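Local coordinates for TlmII (Streptoalloteichus hindustanus, PDB 4HVM), which takes part in the biosynthesis of tallysomycin and, as a member of the condensation-domain family, probably binds phosphopantetheine-carried substrates, at residues Ala62-Leu65 / Leu66-Asn69; Ala147-Arg150 / Tyr151-Leu154; Trp158-Tyr162 / Gly163-Pro167. All coordinates share one frame; numbering follows the deposited sequence.

Read from the N terminus, the three contacts follow in series, none nesting in or crossing another. Contact 1 (62-69) closes the tight turn between helix 49-62 and strand 68-72. Contact 2 (147-154) closes no loop but spans the first turns of helix 147-161, and contact 3 (158-167) ends that same helix and starts the loop beyond it. Contact 1 meets both of the others: Leu66 CD2 lies 4.1 Å from Val153 CG2, and Phe63 CE2 lies 3.6 Å from Phe165 CZ. The turn after helix 49-62 is thus tied to helix 147-161 and to the segment leaving it, all within the condensation-family region.

Contact 1 of 3, residues Ala62-Leu65 / Leu66-Asn69; sequences AFPL and LRVN
Two successive backbone bonds, Leu66 N to Phe63 O (3.0 Å) and Arg67 N to Pro64 O (3.1 Å), fold the chain into overlapping beta turns, and a weak third, bent to 128° at the hydrogen, runs from Val68 N to Leu65 O. On one side of the turn Leu66 packs against Phe63, its CG 3.8 Å from Phe63 CB. The Phe63 ring leads away from this pair and meets Tyr170 edge-to-face. The turn is the link of an alpha-beta connection: Phe63 is the first residue to leave the geometry of helix 49-62, and strand 68-72 begins at Val68. Arg67 reaches back over it, bent at chi3 (-80°), which lays one face of the guanidinium over Pro64 CA, 3.3 Å from NH2. NE and NH2 then bond to Leu60 O and Asp61 O in the last turn of the helix, while NH1 bonds to Arg81 O, so all three nitrogens are engaged. With an alanine here in place of Leu66, Phe63 CB would probably lose its apolar neighbour and a gap would open toward Leu145 and Val153. Val68 CG2 approaches Pro64 O at 3.3 Å and sits 4.4 Å from Leu65 CD1; both side chains also touch Met78 of the adjacent strand 76-80.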
loop_
_atom_site.group_PDB
_atom_site.type_symbol
_atom_site.label_atom_id
_atom_site.label_comp_id
_atom_site.label_asym_id
_atom_site.label_seq_id
_atom_site.Cartn_x
_atom_site.Cartn_y
_atom_site.Cartn_z
ATOM N N ALA A 62 -14.759 -8.948 17.034
ATOM C CA ALA A 62 -14.030 -8.064 17.937
ATOM C C ALA A 62 -13.665 -6.730 17.293
ATOM O O ALA A 62 -13.451 -5.740 17.991
ATOM C CB ALA A 62 -12.782 -8.756 18.461
ATOM N N PHE A 63 -13.584 -6.711 15.967
ATOM C CA PHE A 63 -13.250 -5.492 15.235
ATOM C C PHE A 63 -14.426 -5.008 14.395
ATOM O O PHE A 63 -14.543 -5.368 13.225
ATOM C CB PHE A 63 -12.046 -5.722 14.320
ATOM C CG PHE A 63 -10.744 -5.884 15.048
ATOM C CD1 PHE A 63 -10.140 -4.803 15.668
ATOM C CD2 PHE A 63 -10.110 -7.114 15.089
ATOM C CE1 PHE A 63 -8.935 -4.950 16.328
ATOM C CE2 PHE A 63 -8.907 -7.268 15.745
ATOM C CZ PHE A 63 -8.317 -6.186 16.366
ATOM N N PRO A 64 -15.292 -4.170 14.983
ATOM C CA PRO A 64 -16.468 -3.643 14.274
ATOM C C PRO A 64 -16.124 -2.885 12.995
ATOM O O PRO A 64 -16.998 -2.707 12.143
ATOM C CB PRO A 64 -17.108 -2.698 15.298
ATOM C CG PRO A 64 -16.024 -2.428 16.315
ATOM C CD PRO A 64 -15.211 -3.677 16.366
ATOM N N LEU A 65 -14.872 -2.459 12.859
ATOM C CA LEU A 65 -14.436 -1.765 11.653
ATOM C C LEU A 65 -14.523 -2.679 10.436
ATOM O O LEU A 65 -14.834 -2.234 9.332
ATOM C CB LEU A 65 -13.006 -1.248 11.814
ATOM C CG LEU A 65 -12.378 -0.644 10.556
ATOM C CD1 LEU A 65 -13.139 0.594 10.115
ATOM C CD2 LEU A 65 -10.913 -0.325 10.773
ATOM N N LEU A 66 -14.244 -3.959 10.643
ATOM C CA LEU A 66 -14.275 -4.926 9.557
ATOM C C LEU A 66 -15.694 -5.118 9.028
ATOM O O LEU A 66 -15.888 -5.516 7.880
ATOM C CB LEU A 66 -13.702 -6.261 10.022
ATOM C CG LEU A 66 -12.290 -6.219 10.601
ATOM C CD1 LEU A 66 -11.854 -7.608 11.039
ATOM C CD2 LEU A 66 -11.310 -5.643 9.595
ATOM N N ARG A 67 -16.681 -4.836 9.872
ATOM C CA ARG A 67 -18.081 -4.997 9.505
ATOM C C ARG A 67 -18.709 -3.660 9.124
ATOM O O ARG A 67 -19.900 -3.442 9.348
ATOM C CB ARG A 67 -18.856 -5.627 10.665
ATOM C CG ARG A 67 -18.452 -7.059 10.971
ATOM C CD ARG A 67 -19.178 -7.610 12.190
ATOM N NE ARG A 67 -18.578 -7.162 13.444
ATOM C CZ ARG A 67 -19.172 -6.352 14.315
ATOM N NH1 ARG A 67 -20.395 -5.897 14.078
ATOM N NH2 ARG A 67 -18.546 -6.002 15.429
ATOM N N VAL A 68 -17.911 -2.772 8.544
ATOM C CA VAL A 68 -18.380 -1.425 8.241
ATOM C C VAL A 68 -18.708 -1.211 6.765
ATOM O O VAL A 68 -17.935 -1.580 5.881
ATOM C CB VAL A 68 -17.356 -0.364 8.716
ATOM C CG1 VAL A 68 -17.512 0.937 7.944
ATOM C CG2 VAL A 68 -17.501 -0.134 10.215
ATOM N N ASN A 69 -19.878 -0.634 6.513
ATOM C CA ASN A 69 -20.250 -0.186 5.179
ATOM C C ASN A 69 -20.309 1.335 5.151
ATOM O O ASN A 69 -20.361 1.975 6.199
ATOM C CB ASN A 69 -21.593 -0.783 4.762
ATOM C CG ASN A 69 -21.517 -2.278 4.530
ATOM O OD1 ASN A 69 -21.783 -3.076 5.430
ATOM N ND2 ASN A 69 -21.146 -2.667 3.316
#

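Contact 2 of 3, residues Ala147-Arg150 / Tyr151-Leu154; sequences ARSR and YMVL
The Tyr151 ring approaches Ala147 obliquely, bringing CD2 to 3.9 Å from Ala147 O, while its hydroxyl OH is hydrogen-bonded to Glu391. The Arg150 guanidinium has Ala147 N over one face, 3.7 Å above its plane and displaced toward the rim. A sulfate ion lies about 4 Å from the Arg150 side chain; it probably comes from the crystallisation liquor, though it may mark an anion-accepting spot. Arg39 also comes close to the same guanidinium. The third flat group, the guanidinium of Arg148, is met obliquely by the selenium of Met152, a selenomethionine. Arg148 is stretched out with its CG anti to the backbone N (chi1 -179°), which carries NH1 to a salt bridge with Asp285. Lower down, its CG is 4.2 Å from Met152 CG, so the two chains touch near their roots. Met152 CG also passes 3.2 Å from Arg148 O, and the bend at chi3 (71°) ends a side chain that touches Tyr170 and Val293.

Underneath, the i to i+4 bonds define the helix. Met152 N bonds to Arg148 O at 3.1 Å; Val153 N to Ser149 O, at 2.9 Å, is straighter (163°). Leu154 N similarly bonds to Arg150 O. Ser149 OG is bonded to both Asp146 and Gly294 N. Asp146, next to Ala147 in the chain, appears to correspond to the aspartate of the condensation-domain HHxxxDG signature, here degenerate, with a glutamine for the second histidine and Ala147 in the glycine position; the motif runs directly into these early turns of helix 147-161.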
loop_
_atom_site.group_PDB
_atom_site.type_symbol
_atom_site.label_atom_id
_atom_site.label_comp_id
_atom_site.label_asym_id
_atom_site.label_seq_id
_atom_site.Cartn_x
_atom_site.Cartn_y
_atom_site.Cartn_z
ATOM N N ALA A 147 -2.070 -1.288 4.247
ATOM C CA ALA A 147 -1.089 -2.359 4.076
ATOM C C ALA A 147 -0.770 -3.107 5.370
ATOM O O ALA A 147 -0.745 -4.339 5.396
ATOM C CB ALA A 147 0.189 -1.804 3.453
ATOM N N ARG A 148 -0.533 -2.353 6.438
ATOM C CA ARG A 148 -0.166 -2.931 7.725
ATOM C C ARG A 148 -1.344 -3.628 8.398
ATOM O O ARG A 148 -1.181 -4.690 9.001
ATOM C CB ARG A 148 0.410 -1.854 8.647
ATOM C CG ARG A 148 0.854 -2.363 10.012
ATOM C CD ARG A 148 1.522 -1.262 10.820
ATOM N NE ARG A 148 1.965 -1.723 12.133
ATOM C CZ ARG A 148 2.639 -0.974 12.999
ATOM N NH1 ARG A 148 2.952 0.278 12.693
ATOM N NH2 ARG A 148 3.002 -1.476 14.171
ATOM N N SER A 149 -2.528 -3.032 8.292
ATOM C CA SER A 149 -3.717 -3.554 8.964
ATOM C C SER A 149 -4.140 -4.928 8.451
ATOM O O SER A 149 -4.727 -5.718 9.193
ATOM C CB SER A 149 -4.884 -2.569 8.842
ATOM O OG SER A 149 -4.599 -1.357 9.529
ATOM N N ARG A 150 -3.841 -5.213 7.187
ATOM C CA ARG A 150 -4.190 -6.502 6.599
ATOM C C ARG A 150 -3.484 -7.641 7.325
ATOM O O ARG A 150 -4.090 -8.669 7.620
ATOM C CB ARG A 150 -3.854 -6.540 5.107
ATOM C CG ARG A 150 -4.560 -5.485 4.276
ATOM C CD ARG A 150 -4.352 -5.733 2.788
ATOM N NE ARG A 150 -4.392 -4.495 2.016
ATOM C CZ ARG A 150 -3.316 -3.871 1.547
ATOM N NH1 ARG A 150 -2.107 -4.375 1.755
ATOM N NH2 ARG A 150 -3.452 -2.745 0.861
ATOM N N TYR A 151 -2.204 -7.452 7.620
ATOM C CA TYR A 151 -1.438 -8.467 8.330
ATOM C C TYR A 151 -1.735 -8.467 9.829
ATOM O O TYR A 151 -1.567 -9.484 10.503
ATOM C CB TYR A 151 0.055 -8.285 8.072
ATOM C CG TYR A 151 0.486 -8.746 6.703
ATOM C CD1 TYR A 151 0.406 -10.085 6.352
ATOM C CD2 TYR A 151 0.981 -7.852 5.764
ATOM C CE1 TYR A 151 0.799 -10.520 5.106
ATOM C CE2 TYR A 151 1.380 -8.280 4.511
ATOM C CZ TYR A 151 1.287 -9.616 4.188
ATOM O OH TYR A 151 1.681 -10.050 2.945
HETATM N N MSE A 152 -2.171 -7.322 10.347
HETATM C CA MSE A 152 -2.610 -7.238 11.736
HETATM C C MSE A 152 -3.825 -8.137 11.925
HETATM O O MSE A 152 -3.886 -8.937 12.862
HETATM C CB MSE A 152 -2.963 -5.797 12.118
HETATM C CG MSE A 152 -1.785 -4.838 12.107
HETATM SE SE MSE A 152 -2.226 -3.087 12.846
HETATM C CE MSE A 152 -2.401 -3.624 14.707
ATOM N N VAL A 153 -4.783 -8.008 11.011
ATOM C CA VAL A 153 -6.002 -8.804 11.055
ATOM C C VAL A 153 -5.697 -10.286 10.882
ATOM O O VAL A 153 -6.203 -11.120 11.632
ATOM C CB VAL A 153 -7.014 -8.357 9.976
ATOM C CG1 VAL A 153 -8.194 -9.317 9.913
ATOM C CG2 VAL A 153 -7.494 -6.948 10.256
ATOM N N LEU A 154 -4.864 -10.609 9.895
ATOM C CA LEU A 154 -4.473 -11.992 9.642
ATOM C C LEU A 154 -3.739 -12.588 10.837
ATOM O O LEU A 154 -3.941 -13.753 11.184
ATOM C CB LEU A 154 -3.599 -12.091 8.389
ATOM C CG LEU A 154 -4.290 -11.865 7.043
ATOM C CD1 LEU A 154 -3.293 -11.956 5.899
ATOM C CD2 LEU A 154 -5.417 -12.863 6.851
#

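Contact 3 of 3, residues Trp158-Tyr162 / Gly163-Pro167; sequences WQAYY and GRFRP
Gln159 O is the acceptor on which this turn closes: Arg164 N donates to it at 2.6 Å with an N-H...O angle of 160°, while Tyr162 N, 3.3 Å away, reaches Gln159 O from the other face of the carbonyl plane. One carbonyl oxygen is thus gripped by two backbone donors. A weak bond from Gly163 N to Ala160 O, 3.1 Å long, lies inside the wider one. Beside these bonds Phe165 CB packs on Ala160, 3.8 Å from its CB, and Arg164 lays its CG 3.7 Å from Tyr162 CB before running on extended, its guanidinium oblique to that same CB.

The nested pair of bonds, the 6→1 bond of Arg164 N around the weak 5→2 bond of Gly163 N, together with the positive phi of Gly163 (79°), is the Schellman motif that ends helix 147-161. Gly163 supplies the reversal: it is the first residue to leave helical geometry, and its left-handed backbone turns the Arg164 N-H back toward the last helical turn.

Farther out, the torsions of Phe165 aim its ring away from the helix. With CG anti to its own N (chi1 177°), the ring reaches Ala62 at the end of helix 49-62, and Gln159 OE1 comes to its edge, near the ring plane, 4.0 Å from CD1. OE1 itself is hydrogen-bonded to Tyr170 OH, which helps hold OE1 at the ring edge. At the end of the helix, Tyr161 CD2 sits over the centre of the Tyr162 ring, 3.9 Å above its plane. Tyr161 in turn bonds through OH to Asp48 N and packs on Arg51 and Leu52, while Ala160 rests on Ala55 of the same helix 49-62.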
loop_
_atom_site.group_PDB
_atom_site.type_symbol
_atom_site.label_atom_id
_atom_site.label_comp_id
_atom_site.label_asym_id
_atom_site.label_seq_id
_atom_site.Cartn_x
_atom_site.Cartn_y
_atom_site.Cartn_z
ATOM N N TRP A 158 -4.836 -15.900 13.745
ATOM C CA TRP A 158 -3.973 -16.970 14.232
ATOM C C TRP A 158 -3.762 -16.882 15.740
ATOM O O TRP A 158 -3.572 -17.898 16.410
ATOM C CB TRP A 158 -2.632 -16.962 13.498
ATOM C CG TRP A 158 -2.699 -17.587 12.133
ATOM C CD1 TRP A 158 -2.589 -16.952 10.930
ATOM C CD2 TRP A 158 -2.903 -18.974 11.837
ATOM N NE1 TRP A 158 -2.705 -17.860 9.902
ATOM C CE2 TRP A 158 -2.899 -19.109 10.434
ATOM C CE3 TRP A 158 -3.085 -20.115 12.623
ATOM C CZ2 TRP A 158 -3.070 -20.341 9.801
ATOM C CZ3 TRP A 158 -3.255 -21.337 11.994
ATOM C CH2 TRP A 158 -3.246 -21.440 10.598
ATOM N N GLN A 159 -3.790 -15.663 16.271
ATOM C CA GLN A 159 -3.707 -15.466 17.712
ATOM C C GLN A 159 -4.924 -16.068 18.409
ATOM O O GLN A 159 -4.800 -16.697 19.460
ATOM C CB GLN A 159 -3.591 -13.980 18.058
ATOM C CG GLN A 159 -2.189 -13.400 17.911
ATOM C CD GLN A 159 -2.078 -11.986 18.462
ATOM O OE1 GLN A 159 -3.083 -11.350 18.782
ATOM N NE2 GLN A 159 -0.850 -11.491 18.578
ATOM N N ALA A 160 -6.096 -15.869 17.814
ATOM C CA ALA A 160 -7.337 -16.399 18.361
ATOM C C ALA A 160 -7.350 -17.919 18.297
ATOM O O ALA A 160 -7.943 -18.578 19.150
ATOM C CB ALA A 160 -8.533 -15.823 17.617
ATOM N N TYR A 161 -6.684 -18.467 17.284
ATOM C CA TYR A 161 -6.612 -19.911 17.088
ATOM C C TYR A 161 -5.923 -20.600 18.262
ATOM O O TYR A 161 -6.264 -21.729 18.619
ATOM C CB TYR A 161 -5.881 -20.225 15.781
ATOM C CG TYR A 161 -5.750 -21.699 15.467
ATOM C CD1 TYR A 161 -6.800 -22.401 14.892
ATOM C CD2 TYR A 161 -4.569 -22.385 15.731
ATOM C CE1 TYR A 161 -6.684 -23.747 14.593
ATOM C CE2 TYR A 161 -4.444 -23.734 15.439
ATOM C CZ TYR A 161 -5.504 -24.408 14.870
ATOM O OH TYR A 161 -5.384 -25.749 14.577
ATOM N N TYR A 162 -4.955 -19.910 18.860
ATOM C CA TYR A 162 -4.209 -20.455 19.988
ATOM C C TYR A 162 -4.707 -19.907 21.320
ATOM O O TYR A 162 -4.205 -20.283 22.378
ATOM C CB TYR A 162 -2.714 -20.169 19.836
ATOM C CG TYR A 162 -2.020 -21.067 18.840
ATOM C CD1 TYR A 162 -1.924 -22.432 19.064
ATOM C CD2 TYR A 162 -1.452 -20.552 17.682
ATOM C CE1 TYR A 162 -1.290 -23.262 18.162
ATOM C CE2 TYR A 162 -0.814 -21.374 16.773
ATOM C CZ TYR A 162 -0.737 -22.730 17.019
ATOM O OH TYR A 162 -0.103 -23.557 16.122
ATOM N N GLY A 163 -5.695 -19.019 21.261
ATOM C CA GLY A 163 -6.233 -18.399 22.459
ATOM C C GLY A 163 -5.346 -17.283 22.974
ATOM O O GLY A 163 -5.298 -17.013 24.175
ATOM N N ARG A 164 -4.642 -16.627 22.056
ATOM C CA ARG A 164 -3.709 -15.568 22.424
ATOM C C ARG A 164 -4.222 -14.194 22.002
ATOM O O ARG A 164 -3.549 -13.182 22.200
ATOM C CB ARG A 164 -2.333 -15.836 21.808
ATOM C CG ARG A 164 -1.859 -17.267 21.996
ATOM C CD ARG A 164 -0.353 -17.387 21.853
ATOM N NE ARG A 164 0.116 -18.727 22.194
ATOM C CZ ARG A 164 1.393 -19.046 22.379
ATOM N NH1 ARG A 164 2.334 -18.118 22.261
ATOM N NH2 ARG A 164 1.728 -20.291 22.687
ATOM N N PHE A 165 -5.419 -14.165 21.429
ATOM C CA PHE A 165 -6.007 -12.916 20.967
ATOM C C PHE A 165 -6.652 -12.138 22.108
ATOM O O PHE A 165 -7.632 -12.584 22.705
ATOM C CB PHE A 165 -7.028 -13.176 19.859
ATOM C CG PHE A 165 -7.730 -11.937 19.381
ATOM C CD1 PHE A 165 -7.049 -10.978 18.652
ATOM C CD2 PHE A 165 -9.073 -11.735 19.651
ATOM C CE1 PHE A 165 -7.691 -9.836 18.205
ATOM C CE2 PHE A 165 -9.723 -10.594 19.206
ATOM C CZ PHE A 165 -9.030 -9.643 18.481
ATOM N N ARG A 166 -6.081 -10.976 22.411
ATOM C CA ARG A 166 -6.656 -10.062 23.387
ATOM C C ARG A 166 -7.000 -8.744 22.705
ATOM O O ARG A 166 -6.109 -8.033 22.244
ATOM C CB ARG A 166 -5.689 -9.826 24.546
ATOM C CG ARG A 166 -5.360 -11.087 25.325
ATOM C CD ARG A 166 -4.565 -10.788 26.587
ATOM N NE ARG A 166 -3.316 -10.091 26.298
ATOM C CZ ARG A 166 -2.382 -9.821 27.206
ATOM N NH1 ARG A 166 -2.553 -10.193 28.467
ATOM N NH2 ARG A 166 -1.276 -9.181 26.849
ATOM N N PRO A 167 -8.302 -8.422 22.627
ATOM C CA PRO A 167 -8.797 -7.232 21.925
ATOM C C PRO A 167 -8.291 -5.929 22.535
ATOM O O PRO A 167 -8.152 -4.932 21.827
ATOM C CB PRO A 167 -10.319 -7.333 22.095
ATOM C CG PRO A 167 -10.579 -8.772 22.372
ATOM C CD PRO A 167 -9.403 -9.235 23.169
#